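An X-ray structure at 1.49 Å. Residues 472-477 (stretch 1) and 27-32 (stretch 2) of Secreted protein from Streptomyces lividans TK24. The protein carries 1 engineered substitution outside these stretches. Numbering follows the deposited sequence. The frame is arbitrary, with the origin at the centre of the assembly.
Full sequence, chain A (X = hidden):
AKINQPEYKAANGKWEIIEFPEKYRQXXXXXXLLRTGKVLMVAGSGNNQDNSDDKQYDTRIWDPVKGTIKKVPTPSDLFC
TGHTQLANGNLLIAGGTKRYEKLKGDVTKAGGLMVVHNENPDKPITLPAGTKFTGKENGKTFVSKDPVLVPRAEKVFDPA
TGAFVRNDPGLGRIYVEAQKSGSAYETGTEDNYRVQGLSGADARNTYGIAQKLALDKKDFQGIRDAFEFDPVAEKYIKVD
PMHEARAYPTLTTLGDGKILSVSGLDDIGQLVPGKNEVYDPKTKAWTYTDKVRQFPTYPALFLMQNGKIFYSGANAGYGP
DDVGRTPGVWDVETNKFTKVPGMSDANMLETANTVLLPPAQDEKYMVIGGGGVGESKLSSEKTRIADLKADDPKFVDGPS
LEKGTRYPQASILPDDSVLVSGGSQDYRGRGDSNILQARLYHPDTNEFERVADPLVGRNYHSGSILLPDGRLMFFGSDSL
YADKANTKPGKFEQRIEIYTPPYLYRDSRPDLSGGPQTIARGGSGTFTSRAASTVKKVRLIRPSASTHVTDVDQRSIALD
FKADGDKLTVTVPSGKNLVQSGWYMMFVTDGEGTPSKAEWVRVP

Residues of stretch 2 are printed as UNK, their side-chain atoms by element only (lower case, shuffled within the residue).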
ATOM      1  N   LEU A 472     -17.041  -5.322   6.811  1.00  8.67           N
ATOM      2  CA  LEU A 472     -15.883  -4.769   6.087  1.00  8.77           C
ATOM      3  C   LEU A 472     -16.325  -3.953   4.908  1.00  8.91           C
ATOM      4  O   LEU A 472     -17.255  -4.321   4.181  1.00  9.24           O
ATOM      5  CB  LEU A 472     -14.971  -5.874   5.641  1.00  8.74           C
ATOM      6  CG  LEU A 472     -14.359  -6.635   6.810  1.00  9.18           C
ATOM      7  CD1 LEU A 472     -15.069  -7.984   7.023  1.00  8.71           C
ATOM      8  CD2 LEU A 472     -12.872  -6.851   6.635  1.00  9.77           C
ATOM      9  N   MET A 473     -15.625  -2.845   4.679  1.00  7.81           N
ATOM     10  CA  MET A 473     -15.896  -1.987   3.539  1.00  8.09           C
ATOM     11  C   MET A 473     -14.815  -2.209   2.500  1.00  7.88           C
ATOM     12  O   MET A 473     -13.626  -2.275   2.835  1.00  7.93           O
ATOM     13  CB  MET A 473     -15.937  -0.527   3.956  1.00  9.11           C
ATOM     14  CG  MET A 473     -16.317   0.422   2.857  1.00 10.19           C
ATOM     15  SD  MET A 473     -14.958   0.995   1.836  1.00 12.20           S
ATOM     16  CE  MET A 473     -14.213   2.158   2.977  1.00 12.01           C
ATOM     17  N   PHE A 474     -15.238  -2.296   1.245  1.00  7.05           N
ATOM     18  CA  PHE A 474     -14.366  -2.454   0.100  1.00  7.25           C
ATOM     19  C   PHE A 474     -14.558  -1.283  -0.831  1.00  7.41           C
ATOM     20  O   PHE A 474     -15.669  -0.801  -1.054  1.00  8.10           O
ATOM     21  CB  PHE A 474     -14.695  -3.759  -0.624  1.00  7.29           C
ATOM     22  CG  PHE A 474     -14.127  -4.972   0.052  1.00  7.41           C
ATOM     23  CD1 PHE A 474     -14.684  -5.451   1.256  1.00  7.74           C
ATOM     24  CD2 PHE A 474     -13.048  -5.671  -0.494  1.00  8.00           C
ATOM     25  CE1 PHE A 474     -14.160  -6.576   1.909  1.00  8.08           C
ATOM     26  CE2 PHE A 474     -12.557  -6.796   0.148  1.00  8.24           C
ATOM     27  CZ  PHE A 474     -13.074  -7.236   1.353  1.00  7.98           C
ATOM     28  N   PHE A 475     -13.450  -0.767  -1.385  1.00  7.36           N
ATOM     29  CA  PHE A 475     -13.502   0.420  -2.225  1.00  7.15           C
ATOM     30  C   PHE A 475     -12.571   0.319  -3.405  1.00  6.59           C
ATOM     31  O   PHE A 475     -11.656  -0.503  -3.437  1.00  6.07           O
ATOM     32  CB  PHE A 475     -13.117   1.671  -1.411  1.00  7.26           C
ATOM     33  CG  PHE A 475     -11.702   1.647  -0.927  1.00  7.55           C
ATOM     34  CD1 PHE A 475     -10.667   2.167  -1.718  1.00  7.91           C
ATOM     35  CD2 PHE A 475     -11.374   1.116   0.310  1.00  7.64           C
ATOM     36  CE1 PHE A 475      -9.344   2.145  -1.288  1.00  7.92           C
ATOM     37  CE2 PHE A 475     -10.047   1.094   0.735  1.00  7.76           C
ATOM     38  CZ  PHE A 475      -9.044   1.608  -0.074  1.00  7.82           C
ATOM     39  N   GLY A 476     -12.764   1.215  -4.361  1.00  6.89           N
ATOM     40  CA  GLY A 476     -11.847   1.431  -5.435  1.00  6.86           C
ATOM     41  C   GLY A 476     -12.005   0.518  -6.611  1.00  7.42           C
ATOM     42  O   GLY A 476     -13.030  -0.157  -6.734  1.00  7.33           O
ATOM     43  N   SER A 477     -10.991   0.573  -7.477  1.00  7.44           N
ATOM     44  CA  SER A 477     -10.697  -0.265  -8.648  1.00  7.68           C
ATOM     45  C   SER A 477     -10.595   0.551  -9.896  1.00  8.13           C
ATOM     46  O   SER A 477     -11.562   1.220 -10.309  1.00  8.62           O
ATOM     47  CB  SER A 477     -11.690  -1.395  -8.894  1.00  7.27           C
ATOM     48  OG  SER A 477     -11.059  -2.289  -9.799  1.00  7.06           O
ATOM     49  N   UNK A  27     -13.175   9.003  -6.639  1.00  9.25           N
ATOM     50  CA  UNK A  27     -12.338   7.839  -6.912  1.00  8.58           C
ATOM     51  C   UNK A  27     -11.487   7.534  -5.676  1.00  8.62           C
ATOM     52  O   UNK A  27     -10.342   7.955  -5.611  1.00  8.26           O
ATOM     53  n   UNK A  27     -11.469   8.673 -10.430  1.00  9.90           N
ATOM     54  o   UNK A  27     -13.426   8.174  -9.466  1.00 10.79           O
ATOM     55  c   UNK A  27     -12.205   8.326  -9.401  1.00  9.64           C
ATOM     56  c   UNK A  27     -11.438   8.071  -8.107  1.00  8.99           C
ATOM     57  N   UNK A  28     -12.065   6.830  -4.717  1.00  7.74           N
ATOM     58  CA  UNK A  28     -11.334   6.538  -3.488  1.00  7.33           C
ATOM     59  C   UNK A  28     -10.177   5.586  -3.767  1.00  7.56           C
ATOM     60  O   UNK A  28     -10.369   4.462  -4.232  1.00  7.35           O
ATOM     61  o   UNK A  28     -13.359   6.777  -2.190  1.00  8.68           O
ATOM     62  c   UNK A  28     -11.487   5.677  -1.115  1.00  7.91           C
ATOM     63  c   UNK A  28     -12.252   5.903  -2.418  1.00  7.78           C
ATOM     64  N   UNK A  29      -8.985   6.014  -3.408  1.00  7.26           N
ATOM     65  CA  UNK A  29      -7.753   5.237  -3.611  1.00  7.57           C
ATOM     66  C   UNK A  29      -7.075   4.879  -2.270  1.00  7.49           C
ATOM     67  O   UNK A  29      -6.320   3.912  -2.211  1.00  7.11           O
ATOM     68  c   UNK A  29      -6.789   5.970  -4.556  1.00  8.64           C
ATOM     69  c   UNK A  29      -5.443   5.289  -4.680  1.00  8.80           C
ATOM     70  c   UNK A  29      -6.779   7.019  -6.874  1.00 10.03           C
ATOM     71  c   UNK A  29      -7.472   6.069  -5.941  1.00  9.48           C
ATOM     72  N   UNK A  30      -7.387   5.586  -1.191  1.00  7.80           N
ATOM     73  CA  UNK A  30      -6.887   5.296   0.133  1.00  8.41           C
ATOM     74  C   UNK A  30      -8.063   5.333   1.059  1.00  8.10           C
ATOM     75  O   UNK A  30      -8.930   6.220   0.931  1.00  8.28           O
ATOM     76  c   UNK A  30      -2.759   6.816  -1.094  1.00 10.92           C
ATOM     77  n   UNK A  30      -3.534   7.355  -2.004  1.00 12.16           N
ATOM     78  n   UNK A  30      -3.522   6.412  -0.092  1.00 11.06           N
ATOM     79  c   UNK A  30      -4.833   7.353  -1.548  1.00 11.18           C
ATOM     80  c   UNK A  30      -4.838   6.742  -0.345  1.00  9.93           C
ATOM     81  c   UNK A  30      -5.950   6.425   0.590  1.00  9.27           C
ATOM     82  N   UNK A  31      -8.066   4.487   2.070  1.00  7.56           N
ATOM     83  CA  UNK A  31      -9.018   4.637   3.140  1.00  7.64           C
ATOM     84  C   UNK A  31      -8.409   4.249   4.458  1.00  7.82           C
ATOM     85  O   UNK A  31      -7.489   3.412   4.513  1.00  7.63           O
ATOM     86  c   UNK A  31     -10.275   3.854   2.876  1.00  8.20           C
ATOM     87  N   UNK A  32      -8.904   4.864   5.511  1.00  7.07           N
ATOM     88  CA  UNK A  32      -8.439   4.555   6.847  1.00  7.11           C
ATOM     89  C   UNK A  32      -9.601   4.623   7.817  1.00  6.86           C
ATOM     90  O   UNK A  32     -10.361   5.580   7.790  1.00  7.71           O
ATOM     91  c   UNK A  32      -7.355   5.522   7.276  1.00  7.38           C
TER

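Position 27 carries four side-chain atoms: two carbons in line, the second bearing one oxygen and one nitrogen. That pattern is a short amide, and none of it reaches stretch 1, the nearest approach being CB to CA of Gly 476, 7.2 Å. The residue is Asn 27. Its amide is hydrogen-bonded elsewhere in the structure through both polar atoms, which fits a partly exposed place beside the contact rather than in it.

At position 28 a single carbon forks into one oxygen and one carbon. The CA-to-CB bond points toward stretch 1, and the carbon arm lies 3.7 Å from CD1 of Phe 475. This is a beta-branched alcohol, Thr 28, with chi1 in the m well. The two arms have different chemistry, and the coordinates bear out their separate roles: the methyl CG2 packs against the ring, while OG1 is hydrogen-bonded to a residue just outside the stretches. Threonine thus offers a small apolar surface to the aromatic and still satisfies its hydroxyl.

Position 29 has four carbons, forked at the first, with one arm two carbons long. The CA-to-CB bond points away from stretch 1, and the nearest side-chain atom, CB, is 5.6 Å from CE1 of Phe 475. What meets stretch 1 is the backbone, whose O stands 3.6 Å from the same CE1. A branch at the beta carbon with unequal arms identifies Ile 29; a wholly hydrocarbon group suits this buried setting.

Position 30 shows one carbon followed by a five-membered ring of three carbons and two nitrogens, an imidazole. Its CA-to-CB bond points away too, and its backbone N lies 4.0 Å from Phe 475 CE1. The residue is His 30. Both ring nitrogens are hydrogen-bonded elsewhere in the structure, so burial does not leave them unsatisfied.

Position 31 has one side-chain carbon. That carbon, CB, points toward stretch 1 and lies 3.5 Å from CE2 of Phe 475 and 4.3 Å from CE of Met 473; the residue is Ala 31. The methyl supplies apolar contact with both side chains while taking up little room.

Position 32 again has a single carbon. It points away, and this CB stays 8.3 Å from CE2 of Phe 475, in keeping with the alternation of sides along a strand. The residue is Ala 32.

The contact is centred on Phe 475, which has the largest covered area of any residue here. Its ring packs against Thr 28 and Ala 31, and its edge meets two carbonyls: CD1 is 3.4 Å from Thr 28 O, and CE1 approaches Ile 29 O. Gly 476 also lies close, its CA 3.6 Å from Thr 28 O; a beta carbon there would sit a tight 3.2 Å from that oxygen, and the positive phi itself favours glycine. The strands run nearly antiparallel, at 158°, but their axes come no closer than 8.3 Å and no hydrogen bond joins the stretches. The contact consists of side-chain packing and the approach of the ring edge to backbone carbonyls, although Thr 28 O is left buried without a hydrogen-bonding partner.

Stretch 2 27-32: NTIHAA
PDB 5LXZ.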